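Local atomic coordinates of Non-reducing end alpha-L-arabinofuranosidase BoGH43B (Bacteroides ovatus, PDB entry 5JOZ), a protein that cleaves terminal non-reducing alpha-L-arabinofuranosyl residues from the side branches of xyloglucan, converting its S units into X units. Residues A[9-14]-A[364-369]; A[323-328]-A[359-364]; A[331-336]-A[343-348]; A[350-355]-A[393-398]. All blocks are in the same frame, centred on the assembly; numbering follows the deposited sequence.

Contact 1: residues A[9-14]-A[364-369]; sequences IITGMN and RQAAFN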
# COMPACT_ATOMS: atom_id res chain seq x y z
N ILE A 9 0.21 -12.83 3.55
CA ILE A 9 -0.98 -12.63 4.40
C ILE A 9 -1.85 -11.44 3.96
O ILE A 9 -3.06 -11.45 4.16
CB ILE A 9 -0.63 -12.55 5.90
CG1 ILE A 9 0.48 -11.53 6.19
CG2 ILE A 9 -0.21 -13.93 6.42
CD1 ILE A 9 0.37 -10.93 7.56
N ILE A 10 -1.24 -10.42 3.36
CA ILE A 10 -2.00 -9.31 2.78
C ILE A 10 -1.41 -9.01 1.41
O ILE A 10 -0.23 -8.68 1.30
CB ILE A 10 -1.99 -8.04 3.67
CG1 ILE A 10 -2.10 -8.39 5.16
CG2 ILE A 10 -3.14 -7.12 3.25
CD1 ILE A 10 -2.04 -7.21 6.11
N THR A 11 -2.25 -9.11 0.39
CA THR A 11 -1.83 -9.04 -1.01
C THR A 11 -2.12 -7.68 -1.61
O THR A 11 -2.80 -6.88 -0.98
CB THR A 11 -2.54 -10.12 -1.85
OG1 THR A 11 -3.95 -9.98 -1.70
CG2 THR A 11 -2.14 -11.49 -1.39
N GLY A 12 -1.62 -7.43 -2.82
CA GLY A 12 -1.74 -6.11 -3.44
C GLY A 12 -0.79 -5.15 -2.74
O GLY A 12 -0.10 -5.53 -1.80
N MET A 13 -0.77 -3.90 -3.20
CA MET A 13 0.23 -2.95 -2.73
C MET A 13 0.00 -2.67 -1.26
O MET A 13 -0.95 -1.99 -0.89
CB MET A 13 0.22 -1.66 -3.54
CG MET A 13 1.43 -0.78 -3.26
SD MET A 13 1.10 0.98 -3.34
CE MET A 13 -0.20 1.17 -2.13
N ASN A 14 0.90 -3.22 -0.44
CA ASN A 14 0.83 -3.16 1.02
C ASN A 14 2.25 -3.24 1.62
O ASN A 14 2.60 -4.16 2.36
CB ASN A 14 -0.06 -4.30 1.54
CG ASN A 14 -1.53 -3.89 1.65
OD1 ASN A 14 -1.86 -2.96 2.38
ND2 ASN A 14 -2.40 -4.59 0.93
N ARG A 364 -6.42 -1.57 -5.00
CA ARG A 364 -5.24 -2.39 -5.21
C ARG A 364 -5.56 -3.68 -5.96
O ARG A 364 -6.53 -4.37 -5.63
CB ARG A 364 -4.64 -2.77 -3.85
CG ARG A 364 -4.05 -1.63 -3.05
CD ARG A 364 -4.04 -1.96 -1.57
NE ARG A 364 -3.47 -0.89 -0.74
CZ ARG A 364 -4.06 0.27 -0.44
NH1 ARG A 364 -5.28 0.58 -0.90
NH2 ARG A 364 -3.42 1.15 0.34
N GLN A 365 -4.78 -4.00 -6.99
CA GLN A 365 -4.86 -5.33 -7.60
C GLN A 365 -4.26 -6.36 -6.64
O GLN A 365 -3.05 -6.50 -6.52
CB GLN A 365 -4.17 -5.38 -8.96
CG GLN A 365 -4.54 -6.64 -9.73
CD GLN A 365 -3.74 -6.80 -11.00
OE1 GLN A 365 -3.28 -5.83 -11.58
NE2 GLN A 365 -3.57 -8.05 -11.44
N ALA A 366 -5.14 -7.06 -5.95
CA ALA A 366 -4.80 -7.98 -4.87
C ALA A 366 -4.58 -9.43 -5.34
O ALA A 366 -4.36 -10.31 -4.50
CB ALA A 366 -5.91 -7.94 -3.82
N ALA A 367 -4.66 -9.68 -6.65
CA ALA A 367 -4.39 -11.01 -7.19
C ALA A 367 -3.85 -10.95 -8.62
O ALA A 367 -4.17 -10.04 -9.38
CB ALA A 367 -5.66 -11.86 -7.14
N PHE A 368 -3.01 -11.91 -8.96
CA PHE A 368 -2.55 -12.05 -10.33
C PHE A 368 -3.73 -12.30 -11.25
O PHE A 368 -3.88 -11.60 -12.24
CB PHE A 368 -1.55 -13.18 -10.44
CG PHE A 368 -0.24 -12.88 -9.79
CD1 PHE A 368 0.62 -11.94 -10.35
CD2 PHE A 368 0.12 -13.49 -8.59
CE1 PHE A 368 1.84 -11.64 -9.74
CE2 PHE A 368 1.32 -13.20 -7.98
CZ PHE A 368 2.19 -12.28 -8.56
N ASN A 369 -4.57 -13.26 -10.88
CA ASN A 369 -5.70 -13.69 -11.69
C ASN A 369 -6.97 -13.05 -11.16
O ASN A 369 -7.41 -13.35 -10.05
CB ASN A 369 -5.80 -15.22 -11.66
CG ASN A 369 -4.51 -15.88 -12.09
OD1 ASN A 369 -3.72 -16.33 -11.26
ND2 ASN A 369 -4.27 -15.91 -13.39
O HOH W 1 -0.96 0.21 1.51

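Contact 2: residues A[323-328]-A[359-364]; sequences WTFIRN and SFIGRR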
# COMPACT_ATOMS: atom_id res chain seq x y z
N TRP A 323 -11.78 1.55 -1.43
CA TRP A 323 -11.74 2.58 -2.48
C TRP A 323 -10.73 3.66 -2.15
O TRP A 323 -10.60 4.09 -0.99
CB TRP A 323 -13.13 3.17 -2.76
CG TRP A 323 -14.02 2.15 -3.41
CD1 TRP A 323 -15.14 1.58 -2.89
CD2 TRP A 323 -13.81 1.53 -4.68
NE1 TRP A 323 -15.66 0.66 -3.77
CE2 TRP A 323 -14.86 0.61 -4.87
CE3 TRP A 323 -12.83 1.67 -5.67
CZ2 TRP A 323 -14.96 -0.17 -6.03
CZ3 TRP A 323 -12.93 0.91 -6.82
CH2 TRP A 323 -13.99 -0.00 -6.99
N THR A 324 -10.01 4.09 -3.18
CA THR A 324 -8.79 4.87 -3.02
C THR A 324 -8.68 5.96 -4.09
O THR A 324 -8.99 5.73 -5.26
CB THR A 324 -7.56 3.94 -3.11
OG1 THR A 324 -7.78 2.77 -2.31
CG2 THR A 324 -6.33 4.64 -2.60
N PHE A 325 -8.20 7.13 -3.67
CA PHE A 325 -8.05 8.32 -4.51
C PHE A 325 -6.58 8.65 -4.74
O PHE A 325 -5.71 8.19 -4.00
CB PHE A 325 -8.71 9.52 -3.82
CG PHE A 325 -10.14 9.30 -3.51
CD1 PHE A 325 -10.53 8.63 -2.34
CD2 PHE A 325 -11.13 9.75 -4.38
CE1 PHE A 325 -11.87 8.40 -2.05
CE2 PHE A 325 -12.47 9.53 -4.09
CZ PHE A 325 -12.84 8.86 -2.93
N ILE A 326 -6.31 9.46 -5.76
CA ILE A 326 -4.98 10.01 -6.03
C ILE A 326 -4.85 11.42 -5.40
O ILE A 326 -5.58 12.33 -5.78
CB ILE A 326 -4.70 10.08 -7.53
CG1 ILE A 326 -4.81 8.67 -8.16
CG2 ILE A 326 -3.33 10.68 -7.77
CD1 ILE A 326 -4.69 8.62 -9.68
N ARG A 327 -3.92 11.57 -4.45
CA ARG A 327 -3.71 12.83 -3.70
C ARG A 327 -4.99 13.27 -2.99
O ARG A 327 -5.79 12.40 -2.65
CB ARG A 327 -3.11 13.90 -4.60
CG ARG A 327 -1.87 13.39 -5.32
CD ARG A 327 -1.07 14.49 -5.99
NE ARG A 327 0.01 13.92 -6.80
CZ ARG A 327 -0.16 13.31 -7.97
NH1 ARG A 327 -1.36 13.24 -8.54
NH2 ARG A 327 0.89 12.79 -8.60
N ASN A 328 -5.20 14.57 -2.76
CA ASN A 328 -6.36 15.04 -1.98
C ASN A 328 -7.63 15.28 -2.84
O ASN A 328 -7.70 16.26 -3.58
CB ASN A 328 -5.99 16.31 -1.23
CG ASN A 328 -4.84 16.08 -0.26
OD1 ASN A 328 -3.72 16.55 -0.47
ND2 ASN A 328 -5.12 15.33 0.80
N SER A 359 -10.33 12.79 -11.16
CA SER A 359 -11.51 12.02 -10.78
C SER A 359 -11.29 10.50 -11.02
O SER A 359 -11.74 9.92 -12.01
CB SER A 359 -12.74 12.55 -11.53
OG SER A 359 -12.84 13.96 -11.42
N PHE A 360 -10.57 9.90 -10.09
CA PHE A 360 -10.18 8.50 -10.14
C PHE A 360 -10.51 7.91 -8.78
O PHE A 360 -10.24 8.53 -7.75
CB PHE A 360 -8.67 8.38 -10.41
CG PHE A 360 -8.13 6.97 -10.27
CD1 PHE A 360 -7.74 6.47 -9.02
CD2 PHE A 360 -7.98 6.16 -11.38
CE1 PHE A 360 -7.24 5.20 -8.89
CE2 PHE A 360 -7.47 4.88 -11.26
CZ PHE A 360 -7.11 4.40 -10.02
N ILE A 361 -11.12 6.73 -8.78
CA ILE A 361 -11.40 5.97 -7.56
C ILE A 361 -11.09 4.51 -7.87
O ILE A 361 -11.71 3.89 -8.74
CB ILE A 361 -12.86 6.12 -7.10
CG1 ILE A 361 -13.23 7.62 -6.98
CG2 ILE A 361 -13.09 5.40 -5.76
CD1 ILE A 361 -14.57 7.94 -6.35
N GLY A 362 -10.11 3.97 -7.16
CA GLY A 362 -9.64 2.63 -7.48
C GLY A 362 -9.26 1.80 -6.28
O GLY A 362 -9.37 2.24 -5.13
N ARG A 363 -8.83 0.58 -6.57
CA ARG A 363 -8.36 -0.30 -5.53
C ARG A 363 -7.19 -1.14 -5.99
O ARG A 363 -7.02 -1.40 -7.19
CB ARG A 363 -9.51 -1.15 -5.01
CG ARG A 363 -9.94 -2.30 -5.89
CD ARG A 363 -10.72 -3.31 -5.08
NE ARG A 363 -12.13 -2.99 -5.00
CZ ARG A 363 -13.02 -3.69 -4.31
NH1 ARG A 363 -12.66 -4.76 -3.62
NH2 ARG A 363 -14.29 -3.32 -4.32
N ARG A 364 -6.42 -1.57 -5.00
CA ARG A 364 -5.24 -2.39 -5.21
C ARG A 364 -5.56 -3.68 -5.96
O ARG A 364 -6.53 -4.37 -5.63
CB ARG A 364 -4.64 -2.77 -3.85
CG ARG A 364 -4.05 -1.63 -3.05
CD ARG A 364 -4.04 -1.96 -1.57
NE ARG A 364 -3.47 -0.89 -0.74
CZ ARG A 364 -4.06 0.27 -0.44
NH1 ARG A 364 -5.28 0.58 -0.90
NH2 ARG A 364 -3.42 1.15 0.34
O HOH W 2 -8.33 10.90 -7.16

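Contact 3: residues A[331-336]-A[343-348]; sequences HSFWSL and LRLKGT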
# COMPACT_ATOMS: atom_id res chain seq x y z
N HIS A 331 -14.40 16.57 -2.93
CA HIS A 331 -15.64 15.79 -2.89
C HIS A 331 -16.61 16.23 -4.00
O HIS A 331 -17.52 15.48 -4.33
CB HIS A 331 -16.34 15.88 -1.52
CG HIS A 331 -17.19 14.69 -1.18
ND1 HIS A 331 -17.97 14.02 -2.10
CD2 HIS A 331 -17.40 14.05 0.00
CE1 HIS A 331 -18.61 13.03 -1.51
NE2 HIS A 331 -18.28 13.02 -0.23
N SER A 332 -16.41 17.42 -4.57
CA SER A 332 -17.20 17.86 -5.72
C SER A 332 -17.15 16.93 -6.96
O SER A 332 -18.05 17.01 -7.79
CB SER A 332 -16.82 19.30 -6.14
OG SER A 332 -15.43 19.42 -6.41
N PHE A 333 -16.13 16.08 -7.12
CA PHE A 333 -16.11 15.18 -8.31
C PHE A 333 -16.82 13.82 -8.14
O PHE A 333 -16.98 13.12 -9.13
CB PHE A 333 -14.72 15.06 -8.97
CG PHE A 333 -13.73 14.17 -8.24
CD1 PHE A 333 -13.89 12.78 -8.19
CD2 PHE A 333 -12.57 14.71 -7.70
CE1 PHE A 333 -12.96 11.98 -7.55
CE2 PHE A 333 -11.63 13.90 -7.07
CZ PHE A 333 -11.82 12.54 -6.99
N TRP A 334 -17.22 13.46 -6.92
CA TRP A 334 -17.90 12.18 -6.67
C TRP A 334 -19.03 12.26 -5.65
O TRP A 334 -18.94 12.98 -4.66
CB TRP A 334 -16.90 11.09 -6.23
CG TRP A 334 -16.32 11.28 -4.87
CD1 TRP A 334 -15.29 12.12 -4.54
CD2 TRP A 334 -16.71 10.63 -3.66
NE1 TRP A 334 -15.03 12.04 -3.20
CE2 TRP A 334 -15.88 11.13 -2.63
CE3 TRP A 334 -17.68 9.69 -3.34
CZ2 TRP A 334 -15.98 10.70 -1.30
CZ3 TRP A 334 -17.80 9.26 -2.02
CH2 TRP A 334 -16.95 9.77 -1.02
N SER A 335 -20.07 11.48 -5.90
CA SER A 335 -21.21 11.39 -5.00
C SER A 335 -21.81 10.01 -5.04
O SER A 335 -21.95 9.41 -6.11
CB SER A 335 -22.30 12.39 -5.40
OG SER A 335 -23.38 12.36 -4.47
N LEU A 336 -22.16 9.53 -3.85
CA LEU A 336 -23.08 8.40 -3.66
C LEU A 336 -24.50 8.87 -3.28
O LEU A 336 -25.39 8.03 -3.09
CB LEU A 336 -22.52 7.48 -2.57
CG LEU A 336 -21.22 6.73 -2.91
CD1 LEU A 336 -20.51 6.29 -1.63
CD2 LEU A 336 -21.50 5.54 -3.81
N LEU A 343 -22.43 5.22 -8.05
CA LEU A 343 -21.32 6.15 -7.83
C LEU A 343 -21.23 7.09 -9.03
O LEU A 343 -20.93 6.64 -10.15
CB LEU A 343 -19.99 5.43 -7.64
CG LEU A 343 -18.77 6.36 -7.48
CD1 LEU A 343 -18.84 7.27 -6.27
CD2 LEU A 343 -17.54 5.50 -7.44
N ARG A 344 -21.51 8.37 -8.80
CA ARG A 344 -21.42 9.40 -9.83
C ARG A 344 -20.03 10.01 -9.83
O ARG A 344 -19.60 10.60 -8.83
CB ARG A 344 -22.46 10.48 -9.58
CG ARG A 344 -22.44 11.63 -10.58
CD ARG A 344 -23.78 12.34 -10.69
NE ARG A 344 -24.78 11.53 -11.40
CZ ARG A 344 -26.04 11.89 -11.59
NH1 ARG A 344 -26.51 13.04 -11.13
NH2 ARG A 344 -26.87 11.08 -12.25
N LEU A 345 -19.34 9.87 -10.95
CA LEU A 345 -18.00 10.43 -11.15
C LEU A 345 -18.08 11.58 -12.15
O LEU A 345 -18.57 11.40 -13.27
CB LEU A 345 -17.06 9.33 -11.65
CG LEU A 345 -15.58 9.45 -11.28
CD1 LEU A 345 -15.39 9.51 -9.77
CD2 LEU A 345 -14.81 8.29 -11.88
N LYS A 346 -17.67 12.76 -11.72
CA LYS A 346 -17.63 13.95 -12.57
C LYS A 346 -16.19 14.21 -13.02
O LYS A 346 -15.35 14.65 -12.24
CB LYS A 346 -18.13 15.18 -11.82
CG LYS A 346 -19.57 15.14 -11.37
CD LYS A 346 -20.04 16.56 -11.07
CE LYS A 346 -21.54 16.64 -10.81
NZ LYS A 346 -21.90 16.13 -9.47
N GLY A 347 -15.91 13.96 -14.29
CA GLY A 347 -14.59 14.20 -14.82
C GLY A 347 -14.34 15.68 -14.95
O GLY A 347 -15.17 16.40 -15.51
N THR A 348 -13.21 16.14 -14.42
CA THR A 348 -12.80 17.53 -14.51
C THR A 348 -11.77 17.67 -15.63
O THR A 348 -11.48 16.69 -16.33
CB THR A 348 -12.19 18.00 -13.17
OG1 THR A 348 -10.95 17.31 -12.94
CG2 THR A 348 -13.14 17.72 -12.02

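Contact 4: residues A[350-355]-A[393-398]; sequences INFTTN and ADDKNH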
# COMPACT_ATOMS: atom_id res chain seq x y z
N ILE A 350 -8.71 18.03 -14.96
CA ILE A 350 -7.57 17.30 -14.42
C ILE A 350 -7.51 15.90 -15.03
O ILE A 350 -8.53 15.20 -15.07
CB ILE A 350 -7.65 17.15 -12.87
CG1 ILE A 350 -7.94 18.48 -12.14
CG2 ILE A 350 -6.38 16.51 -12.33
CD1 ILE A 350 -7.09 19.65 -12.60
N ASN A 351 -6.34 15.53 -15.55
CA ASN A 351 -6.00 14.13 -15.85
C ASN A 351 -4.76 13.72 -15.01
O ASN A 351 -4.48 14.37 -14.00
CB ASN A 351 -5.85 13.87 -17.37
CG ASN A 351 -4.74 14.69 -18.03
OD1 ASN A 351 -3.76 15.10 -17.41
ND2 ASN A 351 -4.90 14.93 -19.33
N PHE A 352 -4.03 12.68 -15.40
CA PHE A 352 -2.86 12.22 -14.63
C PHE A 352 -1.61 13.10 -14.79
O PHE A 352 -0.71 13.06 -13.95
CB PHE A 352 -2.50 10.77 -14.99
CG PHE A 352 -3.63 9.79 -14.79
CD1 PHE A 352 -4.11 9.51 -13.51
CD2 PHE A 352 -4.21 9.14 -15.87
CE1 PHE A 352 -5.15 8.61 -13.32
CE2 PHE A 352 -5.25 8.24 -15.69
CZ PHE A 352 -5.72 7.97 -14.41
N THR A 353 -1.58 13.89 -15.87
CA THR A 353 -0.41 14.70 -16.25
C THR A 353 -0.03 15.82 -15.28
O THR A 353 1.05 16.39 -15.41
CB THR A 353 -0.62 15.32 -17.66
OG1 THR A 353 -1.24 14.36 -18.52
CG2 THR A 353 0.70 15.78 -18.29
N THR A 354 -0.91 16.16 -14.34
CA THR A 354 -0.55 17.06 -13.23
C THR A 354 -0.42 16.29 -11.92
O THR A 354 -0.82 15.14 -11.82
CB THR A 354 -1.58 18.18 -13.02
OG1 THR A 354 -2.87 17.61 -12.71
CG2 THR A 354 -1.67 19.07 -14.26
N ASN A 355 0.14 16.96 -10.92
CA ASN A 355 0.22 16.45 -9.56
C ASN A 355 -0.85 17.10 -8.66
O ASN A 355 -0.54 17.84 -7.73
CB ASN A 355 1.64 16.67 -8.99
CG ASN A 355 2.70 15.81 -9.67
OD1 ASN A 355 2.42 15.04 -10.59
ND2 ASN A 355 3.94 15.94 -9.19
N ALA A 393 -0.40 2.20 -13.04
CA ALA A 393 0.85 1.99 -12.33
C ALA A 393 1.32 3.32 -11.73
O ALA A 393 1.60 3.41 -10.53
CB ALA A 393 1.89 1.41 -13.26
N ASP A 394 1.39 4.35 -12.56
CA ASP A 394 1.69 5.71 -12.10
C ASP A 394 1.12 6.72 -13.12
O ASP A 394 0.37 6.33 -14.01
CB ASP A 394 3.20 5.88 -11.81
CG ASP A 394 4.09 5.63 -13.04
OD1 ASP A 394 3.72 6.06 -14.14
OD2 ASP A 394 5.17 5.01 -12.90
N ASP A 395 1.49 7.99 -13.00
CA ASP A 395 0.97 9.05 -13.89
C ASP A 395 1.38 8.91 -15.36
O ASP A 395 0.71 9.44 -16.23
CB ASP A 395 1.38 10.45 -13.38
CG ASP A 395 0.74 10.81 -12.04
OD1 ASP A 395 -0.23 10.14 -11.63
OD2 ASP A 395 1.20 11.79 -11.39
N LYS A 396 2.49 8.22 -15.61
CA LYS A 396 3.04 8.03 -16.95
C LYS A 396 2.78 6.63 -17.52
O LYS A 396 3.12 6.38 -18.67
CB LYS A 396 4.57 8.29 -16.93
CG LYS A 396 4.95 9.71 -16.53
CD LYS A 396 6.44 9.90 -16.33
CE LYS A 396 6.74 11.33 -15.90
NZ LYS A 396 8.16 11.57 -15.51
N ASN A 397 2.22 5.71 -16.72
CA ASN A 397 2.06 4.32 -17.14
C ASN A 397 0.72 3.75 -16.67
O ASN A 397 0.52 3.50 -15.48
CB ASN A 397 3.23 3.49 -16.63
CG ASN A 397 4.55 3.81 -17.34
OD1 ASN A 397 4.87 3.23 -18.39
ND2 ASN A 397 5.32 4.72 -16.77
N HIS A 398 -0.19 3.58 -17.61
CA HIS A 398 -1.56 3.18 -17.30
C HIS A 398 -2.31 2.79 -18.55
O HIS A 398 -2.09 3.39 -19.62
CB HIS A 398 -2.31 4.34 -16.62
CG HIS A 398 -2.31 5.62 -17.41
ND1 HIS A 398 -3.31 5.95 -18.30
CD2 HIS A 398 -1.43 6.64 -17.44
CE1 HIS A 398 -3.05 7.12 -18.84
NE2 HIS A 398 -1.92 7.57 -18.34
O HOH W 3 -2.10 12.15 -11.21
O HOH W 4 3.82 12.45 -10.55

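Contact 1: residues A[9-14]-A[364-369]
Gly12 lies at the tightest point of this contact, where a loop of the catalytic domain meets a loop of the C-terminal domain. Its positive phi (73°) suits glycine, and without a side chain the backbone can settle against Arg364, Gln365 and Ala366, bringing Gly12 CA to 3.4 Å from Gln365 O in a CA-H...O contact. Beside it, Thr11 holds OG1 in the crowded position between its backbone N and carbonyl carbon. From there the hydroxyl donates to Ala366 O at 2.8 Å, in the carbonyl plane and on a lone pair; the small CB of Ala366 lets it in. Asn14 braces the first loop from within: ND2 donates to Thr11 O at 3.0 Å, while OD1 accepts from outside, bonded to Tyr42 and Thr30.

The looser side, where a water takes part, is at Arg364. Its chain, extended from CG to NE, runs past Met13, and NE donates to Met13 O at 2.8 Å, almost along the C=O axis but with a bent N-H...O angle of 137°. Farther out, a water accepts from Arg364 NH2 at 2.9 Å and can donate to Met13 O, and Met13 CE merely brushes the same nitrogen at 4.1 Å.

Strand 269-277 flanks the first loop through Glu269 and Thr270, strand 480-486 meets Met13 and Arg364 through Phe480, and residues 364-369 carry the chain from strand 359-364 to strand 370-377.

Contact 2: residues A[323-328]-A[359-364]
Trp323 lies across the strand opposite and touches three consecutive residues of it. Its CB begins against Ile361 CG2 at 3.7 Å, with CG anti to the carbonyl carbon, and the indole turns its CE3-CZ3 edge to the partner strand. Next along, CE3 approaches Gly362 O at 3.5 Å, and Gly362 CA lies at the ring edge, in plane with it, beside CZ3. At the far rim CZ2 meets Arg363 NH2 at 3.6 Å. The guanidinium stands edge-on over the indole face, the planes 89° apart, and Arg363 CZ lies 4.8 Å from the centroid of the six-membered ring in a cation-pi contact. Arg363 NE is buried here without a polar partner, whereas Trp323 NE1 bonds to Asp312.

The backbones join at Thr324 and Gly362, a single antiparallel hydrogen-bonded pair. Gly362 N donates to Thr324 O at 2.8 Å, with an N-H...O angle of 167°; the return bond, Thr324 N to Gly362 O, is weak. Glycine suits a place where the Phe360 ring lies close over the main chain. Ile326 CD1 sits over a face of that ring, a CH-pi contact of 4.2 Å to the centroid, and Phe325 CE2 packs on Ile361 CD1 at 3.5 Å. Where the strands splay apart, a water accepts from Ile326 N and donates to Phe360 O.

An isolated bridge between diverging segments, sealed by aromatic and branched side chains, fits a strand margin of the concanavalin A-like beta sandwich, here beside the catalytic domain, whose strand 35-36 pairs with strand 325-326.

Contact 3: residues A[331-336]-A[343-348]
Two short antiparallel strands form a hairpin, and three backbone hydrogen bonds join them and the 3-10 turn before the first: Lys346 N to Phe333 O at 2.7 Å, Ser335 N to Arg344 O at 3.1 Å and Arg344 N to Ser335 O at 2.9 Å. Trp334 and Leu345 make a non-hydrogen-bonded pair with side chains on one face; Ser335 and Arg344, the hydrogen-bonded pair, turn to the other.

On the apolar face Leu343 CD1 touches both Trp334 CE3 and Leu336 CD2, each 4.0 Å away. Leu345 CD1 reaches the edge of the Phe333 ring, 3.9 Å from CD1, the two side chains lying side by side. The indole of Trp334 is also covered from within its own segment: His331 CE1 sits 3.4 Å above its plane, over the centre, and His331 ND1 gives a weak bond to Trp334 O. Polar residues suit the other face and the margin, where Arg344 forms a salt bridge with Asp497 and Lys346 with Glu338 of the connecting turn.

Strand 343-345 continues the sheet on its far side by pairing with strand 496-505, while Trp334 and Leu345 rest on Ile361 of strand 359-364, and the buried Leu343 and Leu345 on Met483 of strand 480-486.

Contact 4: residues A[350-355]-A[393-398]
Two acceptors face each other here: the carbonyl O of Phe352 lies 3.4 Å from Asp395 OD2 without being bonded to it. A second such meeting follows, with Asn355 OD1 at 3.6 Å from the same carboxylate oxygen. Water and arginine probably ease these approaches. One water donates to Asn355 OD1 and, at 2.8 Å, to Asp395 OD2. Another lies where it can donate to Asp395 OD1 and Phe352 O, although more acceptors surround it than it has protons. Salt bridges from Arg392 to OD1 and from Arg327 to OD2 would offset the negative charge and should favour the ionised form of Asp395.

The aspartate sits in the turn linking strands 389-392 and 397-406 of the C-terminal beta sandwich. That turn contains a classic beta bulge, in which Ala393 N and Asp394 N both donate to Asn397 O. It also contains an Asx turn, where Asp394 OD1 uses its anti lone pair to accept from Lys396 N at 2.9 Å. A matching Asx turn shapes the loop opposite: Asn351 OD1 takes both Thr353 N and Thr353 OG1, each from above the carbonyl plane. Short polar side chains suit both places, since they can fold back onto the backbone N two residues on.

Phe352 of the loop and His398 near the start of strand 397-406 reach tip to tip, the phenyl edge toward the imidazole face, centroids 4.7 Å apart and planes at 53°. Phe352 CD2 lies 3.7 Å above the imidazole plane, offset toward the rim. Asp400 bonds His398 ND1, which would fix the imidazole's orientation, and Tyr484 stacks on the phenyl ring.

How the contacts relate
Contact 1 joins the two domains, whereas contacts 2, 3 and 4 build the C-terminal one; Arg364 belongs to both contacts 1 and 2, whose centres are 16 Å apart. Contact 2 lies about 12 Å, centre to centre, from each of contacts 3 and 4. It meets contact 3 through Ser359 OG and Lys346 O at 2.7 Å, a probable hydrogen bond, and contact 4 through the salt bridge of Arg327 NH2 with Asp395 OD2 at 3.0 Å. The side chain of Asn14 is about 9 Å from that of Asp16, the inferred proton acceptor. Contact 3 instead approaches the calcium held by Asp313, Gly341 and Asp499, about 8 Å from the Leu343 side chain.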